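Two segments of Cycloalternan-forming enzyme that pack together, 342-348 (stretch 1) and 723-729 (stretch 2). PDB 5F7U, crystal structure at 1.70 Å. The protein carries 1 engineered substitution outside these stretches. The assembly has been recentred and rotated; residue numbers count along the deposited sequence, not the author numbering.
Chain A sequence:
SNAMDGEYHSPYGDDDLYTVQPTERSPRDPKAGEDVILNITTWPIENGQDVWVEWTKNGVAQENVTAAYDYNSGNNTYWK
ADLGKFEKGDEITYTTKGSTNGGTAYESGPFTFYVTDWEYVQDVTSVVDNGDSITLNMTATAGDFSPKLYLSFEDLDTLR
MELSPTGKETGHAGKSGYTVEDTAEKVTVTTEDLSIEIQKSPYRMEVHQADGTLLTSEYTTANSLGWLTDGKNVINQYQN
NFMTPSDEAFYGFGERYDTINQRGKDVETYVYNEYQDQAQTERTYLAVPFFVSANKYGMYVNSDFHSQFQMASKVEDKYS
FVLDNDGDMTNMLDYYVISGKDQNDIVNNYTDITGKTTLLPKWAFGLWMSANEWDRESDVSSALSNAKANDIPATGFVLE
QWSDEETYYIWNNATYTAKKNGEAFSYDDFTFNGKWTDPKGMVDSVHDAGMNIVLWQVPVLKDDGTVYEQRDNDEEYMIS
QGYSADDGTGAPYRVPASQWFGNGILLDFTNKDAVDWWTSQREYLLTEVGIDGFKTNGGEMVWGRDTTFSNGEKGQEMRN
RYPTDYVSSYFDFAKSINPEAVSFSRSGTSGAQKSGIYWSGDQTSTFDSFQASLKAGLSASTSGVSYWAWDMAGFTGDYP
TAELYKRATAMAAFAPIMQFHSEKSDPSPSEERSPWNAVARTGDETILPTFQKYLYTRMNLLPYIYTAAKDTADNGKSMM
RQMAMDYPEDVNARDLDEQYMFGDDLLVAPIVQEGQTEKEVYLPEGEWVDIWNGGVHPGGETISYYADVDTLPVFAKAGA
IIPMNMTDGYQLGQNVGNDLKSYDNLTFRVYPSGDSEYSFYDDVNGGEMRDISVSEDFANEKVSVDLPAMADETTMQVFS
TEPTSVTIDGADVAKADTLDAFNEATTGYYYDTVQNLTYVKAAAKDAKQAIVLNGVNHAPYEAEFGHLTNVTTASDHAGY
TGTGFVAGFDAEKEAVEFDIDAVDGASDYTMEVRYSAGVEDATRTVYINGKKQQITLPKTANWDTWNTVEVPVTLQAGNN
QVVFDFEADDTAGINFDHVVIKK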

# COMPACT_ATOMS: atom_id res chain seq x y z
N ASP A 342 1.29 16.11 -10.18
CA ASP A 342 0.23 15.81 -9.22
C ASP A 342 0.77 14.88 -8.13
O ASP A 342 1.97 14.60 -8.11
N GLN A 343 -0.08 14.40 -7.21
CA GLN A 343 0.43 13.62 -6.06
C GLN A 343 1.02 12.29 -6.48
O GLN A 343 2.01 11.83 -5.90
N ASN A 344 0.41 11.68 -7.50
CA ASN A 344 0.91 10.42 -7.98
C ASN A 344 2.24 10.55 -8.71
O ASN A 344 3.08 9.64 -8.66
N ASP A 345 2.42 11.71 -9.33
CA ASP A 345 3.70 12.04 -9.96
C ASP A 345 4.80 12.26 -8.91
O ASP A 345 5.97 11.95 -9.18
N ILE A 346 4.43 12.76 -7.72
CA ILE A 346 5.40 12.88 -6.62
C ILE A 346 5.88 11.48 -6.24
O ILE A 346 7.09 11.25 -6.10
N VAL A 347 4.94 10.54 -6.12
CA VAL A 347 5.29 9.13 -5.88
C VAL A 347 6.18 8.56 -6.99
O VAL A 347 7.18 7.88 -6.69
N ASN A 348 5.84 8.84 -8.25
CA ASN A 348 6.70 8.43 -9.35
C ASN A 348 8.14 8.96 -9.19
O ASN A 348 9.09 8.20 -9.37
N MET A 723 -7.91 8.85 -0.90
CA MET A 723 -8.59 9.81 -1.79
C MET A 723 -7.78 11.07 -2.09
O MET A 723 -7.83 11.60 -3.20
N ALA A 724 -7.00 11.53 -1.11
CA ALA A 724 -6.21 12.75 -1.25
C ALA A 724 -5.02 12.58 -2.22
O ALA A 724 -4.40 13.57 -2.63
N MET A 725 -4.71 11.34 -2.61
CA MET A 725 -3.70 11.14 -3.66
C MET A 725 -4.21 11.59 -5.01
O MET A 725 -3.41 12.01 -5.86
N ASP A 726 -5.52 11.49 -5.25
CA ASP A 726 -6.09 11.97 -6.52
C ASP A 726 -6.73 13.35 -6.40
O ASP A 726 -6.91 14.07 -7.43
N TYR A 727 -7.09 13.73 -5.18
CA TYR A 727 -7.85 14.98 -4.92
C TYR A 727 -7.25 15.75 -3.75
O TYR A 727 -7.90 15.92 -2.71
N PRO A 728 -5.99 16.24 -3.89
CA PRO A 728 -5.33 16.79 -2.72
C PRO A 728 -5.90 18.10 -2.20
O PRO A 728 -5.73 18.40 -1.02
N GLU A 729 -6.58 18.85 -3.07
CA GLU A 729 -7.17 20.14 -2.66
C GLU A 729 -8.53 19.97 -2.02
O GLU A 729 -9.06 20.92 -1.42

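The contact between the two stretches is small, burying 279 Å² in total, and it centres on M725 and Q343. Their CA atoms lie 5.4 Å apart, the closest CA pair across the stretches.

M725 has the largest covered area, 88 Å². Its CA-to-CB bond points sideways, but the chain bends through three m rotamers (chi1 -65°, chi2 -54°, chi3 -67°), and its end comes nearer to the helix of stretch 1. There M725 CE sits 3.6 Å from CG2 of V347, an apolar contact. V347 has chi1 t, and its CA-to-CB bond points toward stretch 2.

Q343 has 77 Å² covered, and its CA-to-CB bond points toward stretch 2. Chi1 and chi2 are both m, and chi3 is 94°. Its aliphatic part packs closely: Q343 CB is 3.2 Å from O of M725, and Q343 CG is 3.6 Å from CG of P728. The CA-to-CB bond of P728 points toward stretch 1.

Two waters link Q343 to stretch 2. Water 1 accepts from NE2 of Q343 at 2.8 Å and donates a weak bond to O of A724 at 2.9 Å. Water 2 accepts from the backbone N of Q343 at 2.9 Å and donates to O of M725, also at 2.9 Å. Each water therefore bridges the stretches.

N344 supplies the direct hydrogen bond. Its CA-to-CB bond points sideways, but with chi1 m and chi2 -52° its amide reaches across. N344 ND2 donates to OD1 of D726 at 3.0 Å, with a favourable angle of 161°. The CA-to-CB bond of D726 points away from stretch 1, yet its end comes nearer, with chi1 m. N344 ND2 is also 3.5 Å from O of M725, but the angle is too poor for a hydrogen bond.

D342 makes no contact across the stretches. It caps the helix instead: OD1 of D342 accepts from N of D345 at 2.9 Å.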

# COMPACT_ATOMS: atom_id res chain seq x y z
CB ASP A 342 -1.03 15.25 -9.94
CG ASP A 342 -0.79 13.94 -10.67
OD1 ASP A 342 0.04 13.09 -10.27
OD2 ASP A 342 -1.55 13.69 -11.65
CB GLN A 343 -0.65 13.37 -5.00
CG GLN A 343 -1.32 14.65 -4.50
CD GLN A 343 -0.35 15.54 -3.72
OE1 GLN A 343 0.27 16.45 -4.28
NE2 GLN A 343 -0.22 15.28 -2.43
CB ASN A 344 -0.15 9.74 -8.83
CG ASN A 344 -1.36 9.36 -8.01
OD1 ASN A 344 -1.21 8.71 -6.97
ND2 ASN A 344 -2.53 9.83 -8.43
CB ASP A 345 3.57 13.27 -10.84
CG ASP A 345 4.72 13.41 -11.80
OD1 ASP A 345 5.09 12.37 -12.40
OD2 ASP A 345 5.24 14.53 -11.95
CB ILE A 346 4.80 13.64 -5.41
CG1 ILE A 346 4.63 15.13 -5.79
CG2 ILE A 346 5.65 13.46 -4.15
CD1 ILE A 346 3.80 15.93 -4.79
CB VAL A 347 4.05 8.25 -5.61
CG1 VAL A 347 4.46 6.80 -5.30
CG2 VAL A 347 3.31 8.83 -4.42
CB ASN A 348 6.14 8.85 -10.70
CG ASN A 348 6.96 8.32 -11.84
OD1 ASN A 348 7.05 7.10 -12.04
ND2 ASN A 348 7.62 9.22 -12.57
CB MET A 723 -9.97 10.20 -1.25
CG MET A 723 -10.99 9.06 -1.13
SD MET A 723 -11.35 8.17 -2.65
CE MET A 723 -11.98 9.50 -3.68
CB ALA A 724 -5.73 13.27 0.12
CB MET A 725 -3.26 9.67 -3.77
CG MET A 725 -2.54 9.12 -2.55
SD MET A 725 -1.11 10.05 -2.00
CE MET A 725 0.02 9.78 -3.35
CB ASP A 726 -7.12 10.97 -7.07
CG ASP A 726 -6.51 9.68 -7.60
OD1 ASP A 726 -5.31 9.41 -7.39
OD2 ASP A 726 -7.26 8.93 -8.26
CB TYR A 727 -9.34 14.68 -4.69
CG TYR A 727 -9.95 13.87 -5.80
CD1 TYR A 727 -10.44 14.49 -6.96
CD2 TYR A 727 -10.01 12.48 -5.71
CE1 TYR A 727 -10.99 13.73 -7.99
CE2 TYR A 727 -10.57 11.72 -6.73
CZ TYR A 727 -11.04 12.35 -7.86
OH TYR A 727 -11.58 11.57 -8.87
CB PRO A 728 -3.88 17.00 -3.19
CG PRO A 728 -3.98 17.09 -4.67
CD PRO A 728 -5.06 16.13 -5.04
CB GLU A 729 -7.31 21.07 -3.85
CG GLU A 729 -5.99 21.41 -4.50
CD GLU A 729 -6.13 22.49 -5.54
OE1 GLU A 729 -7.26 22.68 -6.06
OE2 GLU A 729 -5.12 23.15 -5.81
O HOH W 1 -1.90 13.36 -1.20
O HOH W 2 -2.95 14.36 -7.43